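Local structure of NAD-dependent aldehyde dehydrogenase (Sinorhizobium meliloti, 3U4J) at the interface of chains A and B and the interface of chains A and C. The protein oxidises aldehydes with NAD as the electron acceptor, and is built as a tetramer of aldehyde dehydrogenase subunits. Coordinates in Å, arbitrary orientation; residue numbers count along the deposited sequence, not the author numbering. Chains: chain A/B/C, NAD-dependent aldehyde dehydrogenase.

Contact 1: the interface of chains A and B. Residues chain A 446, 453-456, 466; chain B 493-495.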
loop_
_atom_site.group_PDB
_atom_site.type_symbol
_atom_site.label_atom_id
_atom_site.label_comp_id
_atom_site.label_asym_id
_atom_site.label_seq_id
_atom_site.Cartn_x
_atom_site.Cartn_y
_atom_site.Cartn_z
ATOM N N ILE A 446 1.309 -14.026 21.284
ATOM C CA ILE A 446 0.836 -12.713 20.861
ATOM C C ILE A 446 -0.167 -12.778 19.681
ATOM O O ILE A 446 -1.137 -12.018 19.643
ATOM C CB ILE A 446 2.032 -11.715 20.695
ATOM C CG1 ILE A 446 1.678 -10.333 21.261
ATOM C CG2 ILE A 446 2.494 -11.587 19.262
ATOM C CD1 ILE A 446 1.398 -10.329 22.759
ATOM N N ARG A 453 -3.423 -3.695 20.787
ATOM C CA ARG A 453 -2.157 -3.034 21.096
ATOM C C ARG A 453 -1.344 -4.052 21.882
ATOM O O ARG A 453 -1.647 -4.323 23.058
ATOM C CB ARG A 453 -2.381 -1.752 21.927
ATOM C CG ARG A 453 -3.260 -0.706 21.229
ATOM C CD ARG A 453 -3.552 0.501 22.117
ATOM N NE ARG A 453 -2.366 1.371 22.318
ATOM C CZ ARG A 453 -2.433 2.606 22.828
ATOM N NH1 ARG A 453 -3.620 3.133 23.117
ATOM N NH2 ARG A 453 -1.335 3.345 23.001
ATOM N N CYS A 454 -0.354 -4.657 21.221
ATOM C CA CYS A 454 0.377 -5.759 21.823
ATOM C C CYS A 454 1.831 -5.416 21.949
ATOM O O CYS A 454 2.342 -4.597 21.174
ATOM C CB CYS A 454 0.197 -7.010 20.954
ATOM S SG CYS A 454 -1.426 -7.744 21.152
ATOM N N TRP A 455 2.492 -6.032 22.936
ATOM C CA TRP A 455 3.903 -5.813 23.166
ATOM C C TRP A 455 4.555 -7.169 23.468
ATOM O O TRP A 455 3.933 -8.028 24.113
ATOM C CB TRP A 455 4.151 -4.935 24.387
ATOM C CG TRP A 455 4.005 -3.505 24.202
ATOM C CD1 TRP A 455 5.007 -2.607 24.013
ATOM C CD2 TRP A 455 2.783 -2.764 24.211
ATOM N NE1 TRP A 455 4.486 -1.330 23.909
ATOM C CE2 TRP A 455 3.120 -1.403 24.028
ATOM C CE3 TRP A 455 1.431 -3.116 24.352
ATOM C CZ2 TRP A 455 2.149 -0.385 23.965
ATOM C CZ3 TRP A 455 0.469 -2.098 24.313
ATOM C CH2 TRP A 455 0.840 -0.752 24.118
ATOM N N ILE A 456 5.783 -7.348 22.995
ATOM C CA ILE A 456 6.601 -8.480 23.439
ATOM C C ILE A 456 7.796 -7.924 24.205
ATOM O O ILE A 456 8.484 -7.031 23.696
ATOM C CB ILE A 456 7.062 -9.409 22.242
ATOM C CG1 ILE A 456 5.872 -10.216 21.720
ATOM C CG2 ILE A 456 8.183 -10.399 22.719
ATOM C CD1 ILE A 456 6.138 -11.010 20.457
ATOM N N LEU A 466 3.035 3.157 14.386
ATOM C CA LEU A 466 2.130 2.020 14.444
ATOM C C LEU A 466 0.713 2.390 14.894
ATOM O O LEU A 466 0.563 3.291 15.743
ATOM C CB LEU A 466 2.686 0.944 15.399
ATOM C CG LEU A 466 3.590 -0.089 14.727
ATOM C CD1 LEU A 466 4.991 0.505 14.491
ATOM C CD2 LEU A 466 3.692 -1.382 15.591
ATOM N N GLY B 493 -1.396 -4.113 16.362
ATOM C CA GLY B 493 -0.057 -3.503 16.322
ATOM C C GLY B 493 0.808 -4.171 17.368
ATOM O O GLY B 493 0.384 -4.271 18.516
ATOM N N VAL B 494 2.000 -4.648 16.999
ATOM C CA VAL B 494 2.892 -5.289 17.988
ATOM C C VAL B 494 4.235 -4.577 18.029
ATOM O O VAL B 494 4.942 -4.521 17.007
ATOM C CB VAL B 494 3.135 -6.800 17.715
ATOM C CG1 VAL B 494 3.839 -7.471 18.932
ATOM C CG2 VAL B 494 1.813 -7.555 17.395
ATOM N N HIS B 495 4.597 -4.037 19.192
ATOM C CA HIS B 495 5.956 -3.535 19.393
ATOM C C HIS B 495 6.707 -4.677 20.028
ATOM O O HIS B 495 6.408 -5.073 21.179
ATOM C CB HIS B 495 5.994 -2.300 20.294
ATOM C CG HIS B 495 5.396 -1.082 19.653
ATOM N ND1 HIS B 495 4.035 -0.859 19.613
ATOM C CD2 HIS B 495 5.969 -0.038 19.001
ATOM C CE1 HIS B 495 3.796 0.271 18.963
ATOM N NE2 HIS B 495 4.953 0.796 18.599
HETATM O O HOH W 1 1.710 -1.903 20.626
#

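Contact 2: the interface of chains A and B. Residues chain A 461-463, 465-466; chain B 149, 153, 155, 494-495.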
loop_
_atom_site.group_PDB
_atom_site.type_symbol
_atom_site.label_atom_id
_atom_site.label_comp_id
_atom_site.label_asym_id
_atom_site.label_seq_id
_atom_site.Cartn_x
_atom_site.Cartn_y
_atom_site.Cartn_z
ATOM N N ASP A 461 5.143 1.634 26.105
ATOM C CA ASP A 461 5.823 2.521 25.171
ATOM C C ASP A 461 5.604 2.117 23.701
ATOM O O ASP A 461 5.946 1.003 23.284
ATOM C CB ASP A 461 7.309 2.619 25.501
ATOM C CG ASP A 461 7.567 3.271 26.856
ATOM O OD1 ASP A 461 6.685 3.977 27.373
ATOM O OD2 ASP A 461 8.652 3.067 27.405
ATOM N N GLY A 462 4.996 3.028 22.943
ATOM C CA GLY A 462 4.709 2.798 21.542
ATOM C C GLY A 462 5.302 3.910 20.691
ATOM O O GLY A 462 6.033 4.782 21.187
ATOM N N THR A 463 4.952 3.902 19.407
ATOM C CA THR A 463 5.498 4.847 18.426
ATOM C C THR A 463 4.370 5.490 17.611
ATOM O O THR A 463 3.299 4.901 17.478
ATOM C CB THR A 463 6.339 4.074 17.409
ATOM O OG1 THR A 463 5.505 3.088 16.788
ATOM C CG2 THR A 463 7.533 3.388 18.106
ATOM N N GLU A 465 4.344 5.604 14.544
ATOM C CA GLU A 465 4.387 4.847 13.273
ATOM C C GLU A 465 3.392 3.702 13.220
ATOM O O GLU A 465 2.939 3.321 12.139
ATOM C CB GLU A 465 5.824 4.305 12.993
ATOM C CG GLU A 465 6.851 5.371 12.554
ATOM C CD GLU A 465 7.476 6.144 13.724
ATOM O OE1 GLU A 465 8.372 6.994 13.463
ATOM O OE2 GLU A 465 7.059 5.912 14.895
ATOM N N LEU A 466 3.035 3.157 14.386
ATOM C CA LEU A 466 2.130 2.020 14.444
ATOM C C LEU A 466 0.713 2.390 14.894
ATOM O O LEU A 466 0.563 3.291 15.743
ATOM C CB LEU A 466 2.686 0.944 15.399
ATOM C CG LEU A 466 3.590 -0.089 14.727
ATOM C CD1 LEU A 466 4.991 0.505 14.491
ATOM C CD2 LEU A 466 3.692 -1.382 15.591
ATOM N N ILE B 149 12.273 1.108 13.724
ATOM C CA ILE B 149 11.889 1.758 14.975
ATOM C C ILE B 149 12.888 1.497 16.112
ATOM O O ILE B 149 12.509 1.450 17.295
ATOM C CB ILE B 149 10.427 1.432 15.417
ATOM C CG1 ILE B 149 10.195 -0.086 15.592
ATOM C CG2 ILE B 149 9.381 2.072 14.414
ATOM C CD1 ILE B 149 8.900 -0.369 16.387
ATOM N N ARG B 153 14.235 -3.331 18.368
ATOM C CA ARG B 153 12.790 -3.427 18.297
ATOM C C ARG B 153 12.328 -3.748 16.882
ATOM O O ARG B 153 13.020 -3.438 15.909
ATOM C CB ARG B 153 12.224 -2.098 18.771
ATOM C CG ARG B 153 10.766 -2.032 19.091
ATOM C CD ARG B 153 10.552 -0.890 20.118
ATOM N NE ARG B 153 10.910 0.421 19.561
ATOM C CZ ARG B 153 10.414 1.593 19.970
ATOM N NH1 ARG B 153 9.510 1.659 20.940
ATOM N NH2 ARG B 153 10.801 2.707 19.372
ATOM N N GLY B 155 8.548 -3.587 14.711
ATOM C CA GLY B 155 7.116 -3.328 14.729
ATOM C C GLY B 155 6.412 -4.247 13.772
ATOM O O GLY B 155 6.815 -4.389 12.640
ATOM N N VAL B 494 2.000 -4.648 16.999
ATOM C CA VAL B 494 2.892 -5.289 17.988
ATOM C C VAL B 494 4.235 -4.577 18.029
ATOM O O VAL B 494 4.942 -4.521 17.007
ATOM C CB VAL B 494 3.135 -6.800 17.715
ATOM C CG1 VAL B 494 3.839 -7.471 18.932
ATOM C CG2 VAL B 494 1.813 -7.555 17.395
ATOM N N HIS B 495 4.597 -4.037 19.192
ATOM C CA HIS B 495 5.956 -3.535 19.393
ATOM C C HIS B 495 6.707 -4.677 20.028
ATOM O O HIS B 495 6.408 -5.073 21.179
ATOM C CB HIS B 495 5.994 -2.300 20.294
ATOM C CG HIS B 495 5.396 -1.082 19.653
ATOM N ND1 HIS B 495 4.035 -0.859 19.613
ATOM C CD2 HIS B 495 5.969 -0.038 19.001
ATOM C CE1 HIS B 495 3.796 0.271 18.963
ATOM N NE2 HIS B 495 4.953 0.796 18.599
HETATM O O HOH W 2 8.375 -0.288 23.016
#

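Contact 3: the interface of chains A and C. Residues chain A 144-145, 156-158; chain C 144-145, 156-158.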
loop_
_atom_site.group_PDB
_atom_site.type_symbol
_atom_site.label_atom_id
_atom_site.label_comp_id
_atom_site.label_asym_id
_atom_site.label_seq_id
_atom_site.Cartn_x
_atom_site.Cartn_y
_atom_site.Cartn_z
ATOM N N GLN A 144 -6.262 5.318 -5.152
ATOM C CA GLN A 144 -5.771 4.402 -6.154
ATOM C C GLN A 144 -6.305 4.713 -7.522
ATOM O O GLN A 144 -7.413 5.275 -7.658
ATOM C CB GLN A 144 -6.164 2.949 -5.812
ATOM C CG GLN A 144 -5.551 2.382 -4.510
ATOM C CD GLN A 144 -6.300 2.846 -3.271
ATOM O OE1 GLN A 144 -7.534 2.770 -3.218
ATOM N NE2 GLN A 144 -5.556 3.346 -2.260
ATOM N N THR A 145 -5.522 4.315 -8.529
ATOM C CA THR A 145 -5.976 4.258 -9.929
ATOM C C THR A 145 -6.087 2.802 -10.356
ATOM O O THR A 145 -5.306 1.944 -9.932
ATOM C CB THR A 145 -4.989 4.944 -10.938
ATOM O OG1 THR A 145 -3.655 4.423 -10.758
ATOM C CG2 THR A 145 -4.944 6.431 -10.737
ATOM N N LEU A 156 -10.952 5.401 -10.499
ATOM C CA LEU A 156 -10.284 6.257 -9.541
ATOM C C LEU A 156 -10.902 6.001 -8.191
ATOM O O LEU A 156 -12.117 5.818 -8.069
ATOM C CB LEU A 156 -10.456 7.735 -9.880
ATOM C CG LEU A 156 -10.057 8.208 -11.282
ATOM C CD1 LEU A 156 -10.418 9.686 -11.446
ATOM C CD2 LEU A 156 -8.570 7.970 -11.573
ATOM N N VAL A 157 -10.051 5.938 -7.180
ATOM C CA VAL A 157 -10.510 5.987 -5.818
ATOM C C VAL A 157 -9.895 7.252 -5.240
ATOM O O VAL A 157 -8.663 7.366 -5.136
ATOM C CB VAL A 157 -10.115 4.738 -5.028
ATOM C CG1 VAL A 157 -10.658 4.829 -3.610
ATOM C CG2 VAL A 157 -10.652 3.479 -5.741
ATOM N N LEU A 158 -10.761 8.209 -4.883
ATOM C CA LEU A 158 -10.303 9.472 -4.315
ATOM C C LEU A 158 -10.467 9.503 -2.791
ATOM O O LEU A 158 -11.516 9.159 -2.263
ATOM C CB LEU A 158 -11.048 10.659 -4.972
ATOM C CG LEU A 158 -10.864 10.751 -6.498
ATOM C CD1 LEU A 158 -11.770 11.858 -7.110
ATOM C CD2 LEU A 158 -9.390 10.970 -6.882
ATOM N N GLN C 144 -1.795 5.039 -8.068
ATOM C CA GLN C 144 -2.233 5.944 -6.998
ATOM C C GLN C 144 -2.900 7.187 -7.561
ATOM O O GLN C 144 -2.558 7.631 -8.674
ATOM C CB GLN C 144 -1.035 6.409 -6.138
ATOM C CG GLN C 144 -0.339 5.283 -5.318
ATOM C CD GLN C 144 0.597 4.458 -6.173
ATOM O OE1 GLN C 144 1.465 5.007 -6.866
ATOM N NE2 GLN C 144 0.421 3.128 -6.152
ATOM N N THR C 145 -3.822 7.748 -6.777
ATOM C CA THR C 145 -4.306 9.115 -6.965
ATOM C C THR C 145 -3.780 10.006 -5.831
ATOM O O THR C 145 -3.673 9.563 -4.669
ATOM C CB THR C 145 -5.841 9.222 -6.913
ATOM O OG1 THR C 145 -6.327 8.648 -5.690
ATOM C CG2 THR C 145 -6.468 8.481 -8.097
ATOM N N LEU C 156 -2.063 11.675 -10.831
ATOM C CA LEU C 156 -2.316 10.262 -11.123
ATOM C C LEU C 156 -0.984 9.555 -11.294
ATOM O O LEU C 156 -0.068 10.103 -11.895
ATOM C CB LEU C 156 -3.134 10.113 -12.403
ATOM C CG LEU C 156 -4.465 10.884 -12.540
ATOM C CD1 LEU C 156 -5.019 10.729 -13.970
ATOM C CD2 LEU C 156 -5.509 10.455 -11.525
ATOM N N VAL C 157 -0.863 8.358 -10.750
ATOM C CA VAL C 157 0.228 7.481 -11.112
ATOM C C VAL C 157 -0.448 6.272 -11.725
ATOM O O VAL C 157 -1.168 5.549 -11.043
ATOM C CB VAL C 157 1.110 7.049 -9.904
ATOM C CG1 VAL C 157 2.188 6.053 -10.339
ATOM C CG2 VAL C 157 1.758 8.258 -9.205
ATOM N N LEU C 158 -0.220 6.063 -13.019
ATOM C CA LEU C 158 -0.821 4.950 -13.745
ATOM C C LEU C 158 0.184 3.814 -13.911
ATOM O O LEU C 158 1.336 4.056 -14.250
ATOM C CB LEU C 158 -1.299 5.428 -15.126
ATOM C CG LEU C 158 -2.325 6.556 -15.045
ATOM C CD1 LEU C 158 -2.614 7.156 -16.423
ATOM C CD2 LEU C 158 -3.600 6.037 -14.386
#

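Contact 4: the interface of chains A and B. Residues chain A 290, 293-294, 297, 342; chain B 504-505.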
loop_
_atom_site.group_PDB
_atom_site.type_symbol
_atom_site.label_atom_id
_atom_site.label_comp_id
_atom_site.label_asym_id
_atom_site.label_seq_id
_atom_site.Cartn_x
_atom_site.Cartn_y
_atom_site.Cartn_z
ATOM N N ASP A 290 10.463 -5.166 36.212
ATOM C CA ASP A 290 10.416 -3.723 36.002
ATOM C C ASP A 290 9.227 -3.354 35.108
ATOM O O ASP A 290 8.501 -2.394 35.378
ATOM C CB ASP A 290 11.761 -3.280 35.395
ATOM C CG ASP A 290 11.796 -1.809 35.052
ATOM O OD1 ASP A 290 11.533 -1.462 33.873
ATOM O OD2 ASP A 290 12.081 -0.991 35.963
ATOM N N ALA A 293 5.918 -3.583 37.079
ATOM C CA ALA A 293 5.790 -2.371 37.882
ATOM C C ALA A 293 5.353 -1.194 36.983
ATOM O O ALA A 293 4.386 -0.495 37.280
ATOM C CB ALA A 293 7.122 -2.053 38.560
ATOM N N TYR A 294 6.102 -0.959 35.903
ATOM C CA TYR A 294 5.767 0.103 34.949
ATOM C C TYR A 294 4.332 -0.045 34.430
ATOM O O TYR A 294 3.582 0.919 34.382
ATOM C CB TYR A 294 6.742 0.040 33.767
ATOM C CG TYR A 294 6.627 1.189 32.766
ATOM C CD1 TYR A 294 6.120 2.450 33.141
ATOM C CD2 TYR A 294 7.059 1.023 31.450
ATOM C CE1 TYR A 294 6.015 3.506 32.203
ATOM C CE2 TYR A 294 6.980 2.081 30.511
ATOM C CZ TYR A 294 6.463 3.304 30.895
ATOM O OH TYR A 294 6.416 4.329 29.971
ATOM N N TYR A 297 1.775 0.760 37.432
ATOM C CA TYR A 297 1.959 2.049 38.110
ATOM C C TYR A 297 2.004 3.283 37.205
ATOM O O TYR A 297 1.847 4.414 37.681
ATOM C CB TYR A 297 3.216 2.006 38.971
ATOM C CG TYR A 297 3.189 0.889 39.995
ATOM C CD1 TYR A 297 1.998 0.552 40.641
ATOM C CD2 TYR A 297 4.355 0.169 40.321
ATOM C CE1 TYR A 297 1.953 -0.487 41.569
ATOM C CE2 TYR A 297 4.319 -0.862 41.284
ATOM C CZ TYR A 297 3.107 -1.166 41.891
ATOM O OH TYR A 297 3.022 -2.157 42.833
ATOM N N LYS A 342 7.658 9.334 40.529
ATOM C CA LYS A 342 7.409 8.426 39.405
ATOM C C LYS A 342 5.922 8.134 39.262
ATOM O O LYS A 342 5.461 7.752 38.197
ATOM C CB LYS A 342 8.185 7.099 39.582
ATOM C CG LYS A 342 9.716 7.232 39.549
ATOM C CD LYS A 342 10.277 7.635 38.171
ATOM C CE LYS A 342 10.254 6.489 37.158
ATOM N NZ LYS A 342 10.800 5.238 37.788
ATOM N N TRP B 504 12.282 1.106 33.541
ATOM C CA TRP B 504 11.522 2.248 34.030
ATOM C C TRP B 504 12.075 2.683 35.384
ATOM O O TRP B 504 12.330 3.864 35.604
ATOM C CB TRP B 504 10.048 1.858 34.165
ATOM C CG TRP B 504 9.118 2.925 34.683
ATOM C CD1 TRP B 504 8.818 4.114 34.087
ATOM C CD2 TRP B 504 8.302 2.856 35.873
ATOM N NE1 TRP B 504 7.889 4.803 34.841
ATOM C CE2 TRP B 504 7.563 4.051 35.943
ATOM C CE3 TRP B 504 8.148 1.904 36.887
ATOM C CZ2 TRP B 504 6.663 4.316 36.973
ATOM C CZ3 TRP B 504 7.251 2.167 37.924
ATOM C CH2 TRP B 504 6.520 3.365 37.953
ATOM N N PHE B 505 12.281 1.723 36.277
ATOM C CA PHE B 505 12.805 2.017 37.607
ATOM C C PHE B 505 14.329 1.987 37.607
ATOM O O PHE B 505 14.936 0.935 37.383
ATOM C CB PHE B 505 12.253 1.030 38.633
ATOM C CG PHE B 505 12.790 1.240 40.030
ATOM C CD1 PHE B 505 12.313 2.277 40.827
ATOM C CD2 PHE B 505 13.772 0.383 40.547
ATOM C CE1 PHE B 505 12.800 2.463 42.120
ATOM C CE2 PHE B 505 14.260 0.554 41.844
ATOM C CZ PHE B 505 13.779 1.594 42.631
#

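Contact 1: the interface of chains A and B
Strand 453-456 of chain A and strand 489-497 of chain B run parallel across the subunit boundary, A:Arg453 pairing with B:Gly493, A:Cys454 with B:Val494 and A:Trp455 with B:His495. In the hydrogen-bond ladder, A:Cys454 N donates to B:Gly493 O at 2.8 Å. B:His495 N then donates to A:Cys454 O, and A:Ile456 N to B:His495 O. B:His495 and A:Trp455 lie alongside each other and point the same way, with CB of the histidine 3.9 Å from CD1 of the indole. CG of B:His495 stands anti to the carbonyl carbon (chi1 -69°), which carries the imidazole towards a bridging water. ND1 reaches water 1 in the plane of the ring, 2.7 Å away, and the water also bonds A:Cys454 O while resting over the centre of the indole face. A:Leu466 meets the histidine tip to tip, its CD2 lying over one imidazole face and displaced towards the rim. Beside the ladder, CG2 of B:Val494 packs against CB of A:Cys454 at 3.9 Å. An alanine in place of B:His495 would probably leave water 1 without its imidazole partner and open a gap beside CD2 of A:Leu466. The site illustrates sheet extension between subunits: a C-terminal strand of one chain continues a sheet of its neighbour, as is typical of aldehyde dehydrogenase dimers, and thereby joins the pair.

Contact 2: the interface of chains A and B
B:His495 lies edge-on to A:Thr463, and CA of A:Gly462 lies over one imidazole face, displaced towards the rim, while A:Leu466 takes the opposite face. A:Thr463 slides past the histidine in the opposite direction, its CB at the ring edge and in plane. OG1 of the threonine takes the crowded position between its backbone N and carbonyl carbon (chi1 58°), which brings OG1 into a hydrogen bond with NE2 of the histidine, 3.0 Å away. The structure does not decide which of the two donates. Packed on both faces and bonded at its rim, the imidazole is likely to be held against rotation. The same torsion sends the methyl CG2 of A:Thr463 the other way, tip to tip with the guanidinium of B:Arg153, where NH2 lies 3.6 Å off. That arginine is bent at chi3 (63°) and braced from its own chain: NE and NH2 grip the carbonyl oxygen of B:Ile149 side-on, each at 3.0 Å. The two nitrogens approach from opposite faces of the carbonyl plane, yet the oxygen stays in the guanidinium plane. This second-shell clamp presents the guanidinium to the loop of chain A at the interface beside strand 489-497. On the guanidinium's remaining nitrogen, NH1 meets water 2, in plane, at 3.1 Å, and the water passes the contact on to the backbone oxygen of A:Asp461 at 2.8 Å.

Contact 3: the interface of chains A and C
A:Gln144 faces C:Gln144 in an antiparallel bridge, where the oligomerisation strands characteristic of the aldehyde dehydrogenase family meet across a two-fold axis. One side chain, A:Thr145 on strand 143-146, shows how such a junction is locked. Its CB rests 3.9 Å from CD2 of C:Leu158, whose side chain comes across the threonine at about a right angle. From CB the two branches part. The hydroxyl OG1, set between the backbone N and the carbonyl carbon (chi1 52°), donates a hydrogen bond to the backbone oxygen of C:Val157, on strand 153-161 of the other chain, at 2.7 Å. It does not approach head-on: the C=O...donor angle is 146° and the oxygen of the threonine is tilted 27° from the carbonyl plane. OG1 also lies near C:Gln144 N, 3.3 Å away. The methyl CG2, anti to the carbonyl carbon, turns instead towards the axis. There it lies 3.4 Å from the carbonyl oxygen of C:Gln144 and 3.7 Å from CG2 of C:Thr145, as the two threonines slide past each other in opposite directions. CD2 of C:Leu156 also approaches this methyl, and CD2 of A:Leu156 meets its twin at 3.9 Å, the leucines crossing at about a right angle. Symmetry repeats the polar link, with C:Thr145 OG1 donating to A:Val157 O at 2.7 Å. CD2 of A:Leu158 lies 4.0 Å from CB of C:Thr145.

Contact 4: the interface of chains A and B
B:Trp504 and B:Phe505 reach chain A through hydrogen bonds, ring contacts and apolar packing. The carboxylate of A:Asp290 receives two consecutive backbone N-H groups as a fork: OD1 takes B:Trp504 N at 2.7 Å and OD2 takes B:Phe505 N at 2.7 Å, each oxygen using its syn lone pair. Both bonds are fairly straight, 161° and 163° at the hydrogen. CG of A:Asp290 is anti to its backbone N (chi1 176°), which extends the acid from helix 285-297 towards the tail. On another side of the peptide, NZ of A:Lys342 donates to B:Trp504 O at 3.0 Å, from above the carbonyl plane. Ring contacts occupy both faces of the indole. A:Tyr294 stacks on the five-membered ring, centroids 4.0 Å apart and planes tilted a little against each other, while its CA lies over the six-membered ring. Across the opposite face runs A:Lys342, bent at three of its torsions, with NZ 4.1 Å from the centroid of the six-membered ring in a cation-pi contact and CE over the five-membered ring. Apolar packing finishes the far rim, where CH2 of the indole meets CB of A:Tyr297 at 3.7 Å. An alanine at B:Trp504 would probably strip A:Tyr294 of its stacking partner and leave a gap between it and A:Lys342. The pocket clasps the C-terminal tail of one subunit against its neighbour, extending the dimer interface.

Contacts 1 and 2 are adjoining patches of one region, their C-alpha centres about 7 Å apart and A:Leu466, B:Val494 and B:His495 common to both. Contact 4 lies about 19 Å from either centre and continues the same A-B boundary, because the modelled tail of chain B, beyond strand 489-497, lies against helix 285-297 of chain A. Contact 3 belongs to another boundary, A with C, its centre about 32 Å from that of contact 1, 30 Å from contact 2 and 48 Å from contact 4. Strand 153-161 serves both boundaries, in contacts 2 and 3, and so may couple them within the tetramer.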